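Local atomic coordinates of kojibiose phosphorylase (Gut metagenome, PDB entry 6W0P), a protein that belongs to glycoside hydrolase family 65, joining an N-terminal beta domain to a helical central catalytic domain and a C-terminal domain. Residues E10-P13 / Y14-V17; I16-N19 / N20-D24; M528-A531 / S532-M535. All blocks are in the same frame, centred on the assembly; numbering follows the deposited sequence.

Contact 1: residues E10-P13 / Y14-V17; sequences ETEP and YRIV
Glu12 and Arg15, two residues on facing arms of a tight turn, meet through a carboxylate and a guanidinium that grip each other side-on. Arg15 NE points almost straight at Glu12 OE1 (2.9 Å, N-H...O angle 170°), while Arg15 NH2 binds Glu12 OE2 at 3.1 Å, using the syn lone pair of that oxygen. With one nitrogen given to each oxygen, the pair is held in rotation as well as in distance, although the two planes are twisted 37° from coplanarity. The Glu12 chain runs extended beyond CG (chi2 -170°), carrying its carboxylate across to the other arm, and the bend of Arg15 at chi3 turns the guanidinium edge to meet it. Packing is tight here: Val17 CG2 lies 3.4 Å from Glu12 OE2, bringing an apolar methyl against the charged group. Farther along, Glu10 N donates to Val17 O at 2.8 Å. Glu10 CB lies 3.9 Å from Val17 CB, but the carboxylate of Glu10 leads away from the other arm.

The turn itself is the looser, solvent side. Exposed Pro13 packs its CG 3.9 Å from CD2 of the Tyr14 ring, and one water bridges the turn, donating to Glu12 OE1 and accepting from Tyr14 N. Gln312 and Arg315 of helix 308-324 fasten backbone carbonyls of both arms, and Ile16 packs on that helix. The whole is a beta hairpin, strands 10-11 and 15-19, at the margin of a large antiparallel sheet, in which a salt bridge from the turn residue Glu12 to Arg15, the first residue of the second strand, accompanies a single backbone bond between these segments.

Contact 2: residues I16-N19 / N20-D24; sequences IVEN and NFHPD
Glu18 reaches forward from the end of its strand to hold the chain that follows it, and His22 receives the grip. Asn20 comes first after the strand. Its positive phi of 75° turns the chain out of the strand direction, its side chain points away, and its carbonyl O packs 3.2 Å from Glu18 CG. Phe21 follows with its side chain also directed away; its ring comes no nearer to Glu18 OE2 than 4.2 Å, at CD1, and meets Phe113 and Phe46 instead. At His22 the chain is caught twice by one oxygen. His22 ND1 donates to Glu18 OE2 at 2.8 Å, in the plane of the imidazole and onto the anti lone pair, with ring and carboxylate only 18° from coplanar. His22 N donates to the same oxygen at 2.9 Å, but from above the carboxylate plane. The Glu18 chain is extended, with CG anti to its backbone N (chi1 -172°), which lets OE2 span the turn. The imidazole also places CE1 3.3 Å from Asn19 O. A water lies between Glu18 OE2 and His22 O, though its approach to OE2 is doubtfully short. Glu18 OE1 serves a salt bridge with Arg115, so this buried carboxylate has partners on both oxygens, and the nearby positive charge would tend to keep it ionised. Pro23 and Asp24 then begin a 3-10 segment that leads toward helix 26-32, while strand 15-19, which the turn leaves behind, lies between strands 10-11 and 109-118.

Contact 3: residues M528-A531 / S532-M535; sequences MKDA and SRKM
Met528 O accepts from Ser532 N at 2.9 Å, and the same i to i+4 pattern repeats one residue on, from Arg533 N to Lys529 O (3.1 Å), and again from Lys534 N to Asp530 O (3.0 Å). These bonds belong to the last two turns of an alpha helix, which ends as Met535 leaves helical backbone angles.

On the polar side, Asp530 sits between two basic chains. Its carboxylate is swung toward the following turn, CG anti to the backbone N (chi1 -176°). Asp530 OD1 faces Arg533 NH2 at 3.3 Å, the carboxylate and guanidinium planes being 62° apart, so the two groups meet steeply, without the side-on fit of a paired grip. Bent at chi3, the Arg533 chain folds back until one guanidinium face lies over Asp530 CA. Lys534 stays extended and crosses the carboxylate at a slant, its CE 3.2 Å from Asp530 OD1; the bond from Lys534 NZ to Asp530 OD2 is weak, at 3.4 Å. Stronger help comes from Tyr461, whose hydroxyl is hydrogen-bonded to Asp530 OD2, while Lys534 NZ also donates to Lys465 O. Met528, Ala531 and Met535 face inward, against helices 437-458 and 487-504 and strand 468-469. An amphipathic helix end, bearing an i to i+3 and i+4 salt-bridge network, thus closes helix 522-534 in the catalytic domain.

In the fold
Contacts 1 and 2 are successive steps on strand 15-19: they share Ile16 and Val17, lie 12 Å apart between centres, and touch where Glu10 CG meets Asn19 ND2 at 3.6 Å. Both are surface contacts of the large antiparallel sheet, yet one joins two arms of a hairpin and the other ties a strand to its outgoing loop. Contact 3, on the opposite side of the chain's centre, is partly buried and belongs to a helix; the nearest atoms of contacts 1 and 3 are about 45 Å apart. Each uses an acidic side chain: one paired side-on with arginine, one gripping an imidazole and a backbone N-H, one shared loosely between two basic chains.

Contact 1: residues E10-P13 / Y14-V17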
ATOM      1  N   GLU A  10       6.192  33.336  27.460  1.00 33.94           N
ATOM      2  CA  GLU A  10       5.528  34.483  28.123  1.00 35.84           C
ATOM      3  C   GLU A  10       4.302  34.906  27.301  1.00 36.63           C
ATOM      4  O   GLU A  10       4.304  34.786  26.045  1.00 35.93           O
ATOM      5  CB  GLU A  10       6.483  35.660  28.298  1.00 37.08           C
ATOM      6  CG  GLU A  10       7.690  35.344  29.165  1.00 39.34           C
ATOM      7  CD  GLU A  10       7.418  34.519  30.415  1.00 40.92           C
ATOM      8  OE1 GLU A  10       8.140  33.536  30.645  1.00 42.52           O
ATOM      9  OE2 GLU A  10       6.465  34.851  31.149  1.00 45.42           O
ATOM     10  N   THR A  11       3.292  35.380  28.022  1.00 37.30           N
ATOM     11  CA  THR A  11       2.012  35.907  27.505  1.00 37.95           C
ATOM     12  C   THR A  11       2.095  37.426  27.395  1.00 37.76           C
ATOM     13  O   THR A  11       2.075  38.081  28.441  1.00 38.41           O
ATOM     14  CB  THR A  11       0.864  35.497  28.421  1.00 38.38           C
ATOM     15  OG1 THR A  11       0.862  34.072  28.410  1.00 40.39           O
ATOM     16  CG2 THR A  11      -0.464  36.020  27.932  1.00 39.03           C
ATOM     17  N   GLU A  12       2.177  37.933  26.167  1.00 37.35           N
ATOM     18  CA  GLU A  12       2.110  39.375  25.824  1.00 37.30           C
ATOM     19  C   GLU A  12       1.233  39.526  24.588  1.00 35.82           C
ATOM     20  O   GLU A  12       1.272  38.681  23.696  1.00 35.25           O
ATOM     21  CB  GLU A  12       3.468  39.953  25.447  1.00 38.06           C
ATOM     22  CG  GLU A  12       4.496  39.969  26.552  1.00 39.12           C
ATOM     23  CD  GLU A  12       5.715  40.773  26.139  1.00 39.95           C
ATOM     24  OE1 GLU A  12       5.568  41.651  25.229  1.00 39.84           O
ATOM     25  OE2 GLU A  12       6.803  40.525  26.718  1.00 40.66           O
ATOM     26  N   PRO A  13       0.489  40.640  24.452  1.00 34.57           N
ATOM     27  CA  PRO A  13      -0.469  40.767  23.363  1.00 34.28           C
ATOM     28  C   PRO A  13       0.190  40.978  21.995  1.00 33.72           C
ATOM     29  O   PRO A  13      -0.457  40.594  21.042  1.00 32.45           O
ATOM     30  CB  PRO A  13      -1.360  41.969  23.744  1.00 34.76           C
ATOM     31  CG  PRO A  13      -0.580  42.737  24.800  1.00 35.09           C
ATOM     32  CD  PRO A  13       0.490  41.800  25.352  1.00 35.04           C
ATOM     33  N   TYR A  14       1.418  41.526  21.913  1.00 33.54           N
ATOM     34  CA  TYR A  14       2.049  41.914  20.614  1.00 33.93           C
ATOM     35  C   TYR A  14       3.393  41.209  20.365  1.00 32.85           C
ATOM     36  O   TYR A  14       4.034  41.530  19.359  1.00 31.64           O
ATOM     37  CB  TYR A  14       2.222  43.438  20.515  1.00 35.12           C
ATOM     38  CG  TYR A  14       0.943  44.241  20.567  1.00 36.88           C
ATOM     39  CD1 TYR A  14       0.099  44.336  19.460  1.00 37.71           C
ATOM     40  CD2 TYR A  14       0.575  44.913  21.726  1.00 37.88           C
ATOM     41  CE1 TYR A  14      -1.074  45.078  19.507  1.00 37.84           C
ATOM     42  CE2 TYR A  14      -0.575  45.680  21.775  1.00 39.12           C
ATOM     43  CZ  TYR A  14      -1.408  45.746  20.669  1.00 39.45           C
ATOM     44  OH  TYR A  14      -2.559  46.474  20.757  1.00 44.22           O
ATOM     45  N   ARG A  15       3.817  40.297  21.240  1.00 32.25           N
ATOM     46  CA  ARG A  15       5.106  39.586  21.097  1.00 31.49           C
ATOM     47  C   ARG A  15       5.003  38.165  21.659  1.00 31.06           C
ATOM     48  O   ARG A  15       4.207  37.926  22.576  1.00 31.79           O
ATOM     49  CB  ARG A  15       6.221  40.348  21.822  1.00 32.28           C
ATOM     50  CG  ARG A  15       6.201  41.852  21.592  1.00 32.37           C
ATOM     51  CD  ARG A  15       7.519  42.476  22.019  1.00 32.41           C
ATOM     52  NE  ARG A  15       7.708  42.351  23.449  1.00 32.80           N
ATOM     53  CZ  ARG A  15       8.843  42.626  24.103  1.00 32.99           C
ATOM     54  NH1 ARG A  15       9.913  43.069  23.457  1.00 32.51           N
ATOM     55  NH2 ARG A  15       8.874  42.486  25.420  1.00 32.81           N
ATOM     56  N   ILE A  16       5.793  37.253  21.104  1.00 30.60           N
ATOM     57  CA  ILE A  16       6.089  35.930  21.703  1.00 30.22           C
ATOM     58  C   ILE A  16       7.460  36.101  22.345  1.00 31.93           C
ATOM     59  O   ILE A  16       8.405  36.616  21.645  1.00 34.15           O
ATOM     60  CB  ILE A  16       6.054  34.810  20.650  1.00 29.56           C
ATOM     61  CG1 ILE A  16       4.835  34.891  19.723  1.00 28.99           C
ATOM     62  CG2 ILE A  16       6.135  33.454  21.316  1.00 29.52           C
ATOM     63  CD1 ILE A  16       3.489  34.897  20.452  1.00 28.82           C
ATOM     64  N   VAL A  17       7.574  35.763  23.619  1.00 31.69           N
ATOM     65  CA  VAL A  17       8.843  35.899  24.379  1.00 32.15           C
ATOM     66  C   VAL A  17       9.186  34.550  25.005  1.00 32.41           C
ATOM     67  O   VAL A  17       8.300  33.965  25.681  1.00 32.65           O
ATOM     68  CB  VAL A  17       8.749  37.020  25.429  1.00 32.03           C
ATOM     69  CG1 VAL A  17      10.046  37.141  26.237  1.00 32.64           C
ATOM     70  CG2 VAL A  17       8.437  38.337  24.754  1.00 31.86           C
TER
HETATM   71  O   HOH W   1       3.239  42.909  23.794  1.00 32.83           O

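Contact 2: residues I16-N19 / N20-D24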
ATOM      1  N   ILE A  16       5.793  37.253  21.104  1.00 30.60           N
ATOM      2  CA  ILE A  16       6.089  35.930  21.703  1.00 30.22           C
ATOM      3  C   ILE A  16       7.460  36.101  22.345  1.00 31.93           C
ATOM      4  O   ILE A  16       8.405  36.616  21.645  1.00 34.15           O
ATOM      5  CB  ILE A  16       6.054  34.810  20.650  1.00 29.56           C
ATOM      6  CG1 ILE A  16       4.835  34.891  19.723  1.00 28.99           C
ATOM      7  CG2 ILE A  16       6.135  33.454  21.316  1.00 29.52           C
ATOM      8  CD1 ILE A  16       3.489  34.897  20.452  1.00 28.82           C
ATOM      9  N   VAL A  17       7.574  35.763  23.619  1.00 31.69           N
ATOM     10  CA  VAL A  17       8.843  35.899  24.379  1.00 32.15           C
ATOM     11  C   VAL A  17       9.186  34.550  25.005  1.00 32.41           C
ATOM     12  O   VAL A  17       8.300  33.965  25.681  1.00 32.65           O
ATOM     13  CB  VAL A  17       8.749  37.020  25.429  1.00 32.03           C
ATOM     14  CG1 VAL A  17      10.046  37.141  26.237  1.00 32.64           C
ATOM     15  CG2 VAL A  17       8.437  38.337  24.754  1.00 31.86           C
ATOM     16  N   GLU A  18      10.421  34.087  24.794  1.00 32.76           N
ATOM     17  CA  GLU A  18      11.013  32.957  25.565  1.00 33.54           C
ATOM     18  C   GLU A  18      11.982  33.550  26.593  1.00 33.72           C
ATOM     19  O   GLU A  18      12.918  34.207  26.179  1.00 33.66           O
ATOM     20  CB  GLU A  18      11.711  31.939  24.656  1.00 32.54           C
ATOM     21  CG  GLU A  18      12.145  30.674  25.392  1.00 32.08           C
ATOM     22  CD  GLU A  18      13.034  29.716  24.607  1.00 31.99           C
ATOM     23  OE1 GLU A  18      13.486  30.077  23.478  1.00 31.00           O
ATOM     24  OE2 GLU A  18      13.235  28.586  25.109  1.00 31.30           O
ATOM     25  N   ASN A  19      11.681  33.393  27.875  1.00 35.97           N
ATOM     26  CA  ASN A  19      12.521  33.844  29.018  1.00 37.93           C
ATOM     27  C   ASN A  19      13.400  32.658  29.421  1.00 36.90           C
ATOM     28  O   ASN A  19      12.840  31.661  29.900  1.00 34.87           O
ATOM     29  CB  ASN A  19      11.673  34.293  30.218  1.00 41.10           C
ATOM     30  CG  ASN A  19      11.259  35.751  30.199  1.00 44.09           C
ATOM     31  OD1 ASN A  19      11.563  36.483  29.257  1.00 49.24           O
ATOM     32  ND2 ASN A  19      10.552  36.185  31.234  1.00 45.32           N
ATOM     33  N   ASN A  20      14.713  32.759  29.209  1.00 36.70           N
ATOM     34  CA  ASN A  20      15.665  31.624  29.365  1.00 37.68           C
ATOM     35  C   ASN A  20      15.508  30.667  28.177  1.00 37.26           C
ATOM     36  O   ASN A  20      14.397  30.583  27.611  1.00 35.61           O
ATOM     37  CB  ASN A  20      15.485  30.866  30.687  1.00 37.49           C
ATOM     38  CG  ASN A  20      15.595  31.769  31.898  1.00 38.38           C
ATOM     39  OD1 ASN A  20      16.480  32.628  31.974  1.00 38.13           O
ATOM     40  ND2 ASN A  20      14.702  31.569  32.857  1.00 38.50           N
ATOM     41  N   PHE A  21      16.601  29.988  27.819  1.00 37.91           N
ATOM     42  CA  PHE A  21      16.623  28.943  26.774  1.00 38.29           C
ATOM     43  C   PHE A  21      16.063  27.671  27.381  1.00 38.49           C
ATOM     44  O   PHE A  21      16.561  27.328  28.444  1.00 39.39           O
ATOM     45  CB  PHE A  21      18.036  28.681  26.264  1.00 37.95           C
ATOM     46  CG  PHE A  21      18.113  27.653  25.161  1.00 38.02           C
ATOM     47  CD1 PHE A  21      17.200  27.664  24.109  1.00 37.77           C
ATOM     48  CD2 PHE A  21      19.105  26.679  25.160  1.00 37.48           C
ATOM     49  CE1 PHE A  21      17.276  26.718  23.096  1.00 37.15           C
ATOM     50  CE2 PHE A  21      19.184  25.741  24.136  1.00 37.23           C
ATOM     51  CZ  PHE A  21      18.278  25.772  23.104  1.00 37.07           C
ATOM     52  N   HIS A  22      15.069  27.046  26.747  1.00 37.90           N
ATOM     53  CA  HIS A  22      14.569  25.688  27.094  1.00 38.69           C
ATOM     54  C   HIS A  22      15.089  24.689  26.067  1.00 38.59           C
ATOM     55  O   HIS A  22      14.585  24.632  24.943  1.00 38.14           O
ATOM     56  CB  HIS A  22      13.039  25.663  27.167  1.00 39.66           C
ATOM     57  CG  HIS A  22      12.471  26.716  28.044  1.00 39.83           C
ATOM     58  ND1 HIS A  22      12.564  28.063  27.729  1.00 39.93           N
ATOM     59  CD2 HIS A  22      11.829  26.632  29.225  1.00 40.13           C
ATOM     60  CE1 HIS A  22      11.993  28.764  28.682  1.00 39.46           C
ATOM     61  NE2 HIS A  22      11.531  27.905  29.610  1.00 40.13           N
ATOM     62  N   PRO A  23      16.144  23.914  26.398  1.00 39.16           N
ATOM     63  CA  PRO A  23      16.763  23.012  25.431  1.00 39.19           C
ATOM     64  C   PRO A  23      15.770  22.022  24.819  1.00 38.80           C
ATOM     65  O   PRO A  23      15.875  21.782  23.642  1.00 37.66           O
ATOM     66  CB  PRO A  23      17.842  22.287  26.253  1.00 39.68           C
ATOM     67  CG  PRO A  23      18.194  23.274  27.347  1.00 39.94           C
ATOM     68  CD  PRO A  23      16.881  23.949  27.676  1.00 39.92           C
ATOM     69  N   ASP A  24      14.838  21.514  25.632  1.00 39.72           N
ATOM     70  CA  ASP A  24      13.852  20.461  25.269  1.00 40.79           C
ATOM     71  C   ASP A  24      12.800  21.022  24.292  1.00 39.44           C
ATOM     72  O   ASP A  24      12.091  20.194  23.681  1.00 39.28           O
ATOM     73  CB  ASP A  24      13.204  19.864  26.527  1.00 43.81           C
ATOM     74  CG  ASP A  24      12.691  20.901  27.511  1.00 47.47           C
ATOM     75  OD1 ASP A  24      13.412  21.899  27.723  1.00 51.87           O
ATOM     76  OD2 ASP A  24      11.578  20.711  28.066  1.00 53.03           O
TER
HETATM   77  O   HOH W   2      13.657  26.919  23.281  1.00 25.58           O

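Contact 3: residues M528-A531 / S532-M535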
ATOM      1  N   MET A 528     -23.778  16.367 -18.658  1.00 42.89           N
ATOM      2  CA  MET A 528     -23.627  17.120 -17.388  1.00 42.60           C
ATOM      3  C   MET A 528     -25.004  17.359 -16.777  1.00 44.25           C
ATOM      4  O   MET A 528     -25.149  17.111 -15.563  1.00 44.10           O
ATOM      5  CB  MET A 528     -22.914  18.460 -17.554  1.00 41.81           C
ATOM      6  CG  MET A 528     -22.573  19.082 -16.211  1.00 40.78           C
ATOM      7  SD  MET A 528     -21.427  20.463 -16.324  1.00 39.34           S
ATOM      8  CE  MET A 528     -22.513  21.757 -16.927  1.00 40.42           C
ATOM      9  N   LYS A 529     -25.980  17.788 -17.583  1.00 45.87           N
ATOM     10  CA  LYS A 529     -27.376  18.001 -17.113  1.00 47.17           C
ATOM     11  C   LYS A 529     -27.948  16.678 -16.598  1.00 45.02           C
ATOM     12  O   LYS A 529     -28.552  16.685 -15.510  1.00 44.95           O
ATOM     13  CB  LYS A 529     -28.280  18.594 -18.203  1.00 50.60           C
ATOM     14  CG  LYS A 529     -28.257  20.118 -18.295  1.00 52.91           C
ATOM     15  CD  LYS A 529     -28.912  20.665 -19.577  1.00 54.95           C
ATOM     16  CE  LYS A 529     -28.649  22.142 -19.804  1.00 55.73           C
ATOM     17  NZ  LYS A 529     -29.232  22.966 -18.718  1.00 56.01           N
ATOM     18  N   ASP A 530     -27.800  15.590 -17.347  1.00 43.60           N
ATOM     19  CA  ASP A 530     -28.400  14.292 -16.945  1.00 43.90           C
ATOM     20  C   ASP A 530     -27.694  13.801 -15.663  1.00 42.38           C
ATOM     21  O   ASP A 530     -28.406  13.310 -14.773  1.00 41.32           O
ATOM     22  CB  ASP A 530     -28.399  13.268 -18.087  1.00 44.69           C
ATOM     23  CG  ASP A 530     -29.106  11.970 -17.709  1.00 46.38           C
ATOM     24  OD1 ASP A 530     -30.315  12.032 -17.363  1.00 45.49           O
ATOM     25  OD2 ASP A 530     -28.427  10.892 -17.720  1.00 49.03           O
ATOM     26  N   ALA A 531     -26.365  13.934 -15.548  1.00 40.69           N
ATOM     27  CA  ALA A 531     -25.614  13.437 -14.362  1.00 40.78           C
ATOM     28  C   ALA A 531     -26.032  14.254 -13.131  1.00 41.23           C
ATOM     29  O   ALA A 531     -26.268  13.666 -12.054  1.00 39.99           O
ATOM     30  CB  ALA A 531     -24.123  13.454 -14.613  1.00 39.63           C
ATOM     31  N   SER A 532     -26.245  15.557 -13.324  1.00 43.12           N
ATOM     32  CA  SER A 532     -26.668  16.509 -12.271  1.00 42.81           C
ATOM     33  C   SER A 532     -28.021  16.071 -11.720  1.00 42.56           C
ATOM     34  O   SER A 532     -28.167  16.011 -10.500  1.00 41.65           O
ATOM     35  CB  SER A 532     -26.703  17.906 -12.808  1.00 44.01           C
ATOM     36  OG  SER A 532     -26.760  18.846 -11.753  1.00 45.82           O
ATOM     37  N   ARG A 533     -28.968  15.751 -12.597  1.00 44.41           N
ATOM     38  CA  ARG A 533     -30.356  15.377 -12.218  1.00 44.99           C
ATOM     39  C   ARG A 533     -30.341  14.006 -11.525  1.00 42.29           C
ATOM     40  O   ARG A 533     -31.113  13.799 -10.587  1.00 40.13           O
ATOM     41  CB  ARG A 533     -31.271  15.369 -13.453  1.00 48.52           C
ATOM     42  CG  ARG A 533     -31.491  16.745 -14.079  1.00 53.31           C
ATOM     43  CD  ARG A 533     -32.612  16.829 -15.132  1.00 56.67           C
ATOM     44  NE  ARG A 533     -32.590  15.706 -16.084  1.00 60.09           N
ATOM     45  CZ  ARG A 533     -32.244  15.761 -17.379  1.00 61.70           C
ATOM     46  NH1 ARG A 533     -31.894  16.906 -17.943  1.00 64.09           N
ATOM     47  NH2 ARG A 533     -32.240  14.656 -18.106  1.00 61.25           N
ATOM     48  N   LYS A 534     -29.515  13.071 -11.990  1.00 41.22           N
ATOM     49  CA  LYS A 534     -29.580  11.664 -11.511  1.00 40.89           C
ATOM     50  C   LYS A 534     -28.597  11.427 -10.359  1.00 38.83           C
ATOM     51  O   LYS A 534     -28.602  10.316  -9.827  1.00 38.44           O
ATOM     52  CB  LYS A 534     -29.325  10.706 -12.670  1.00 42.20           C
ATOM     53  CG  LYS A 534     -30.466  10.645 -13.676  1.00 43.44           C
ATOM     54  CD  LYS A 534     -30.211   9.633 -14.761  1.00 44.78           C
ATOM     55  CE  LYS A 534     -31.350   9.514 -15.752  1.00 46.42           C
ATOM     56  NZ  LYS A 534     -30.918   8.658 -16.883  1.00 48.72           N
ATOM     57  N   MET A 535     -27.846  12.447  -9.953  1.00 36.47           N
ATOM     58  CA  MET A 535     -26.800  12.319  -8.912  1.00 34.77           C
ATOM     59  C   MET A 535     -27.440  11.755  -7.639  1.00 33.61           C
ATOM     60  O   MET A 535     -28.447  12.316  -7.164  1.00 32.86           O
ATOM     61  CB  MET A 535     -26.116  13.658  -8.623  1.00 34.23           C
ATOM     62  CG  MET A 535     -24.964  13.540  -7.646  1.00 34.03           C
ATOM     63  SD  MET A 535     -23.478  12.748  -8.297  1.00 33.44           S
ATOM     64  CE  MET A 535     -23.000  14.005  -9.476  1.00 33.80           C
TER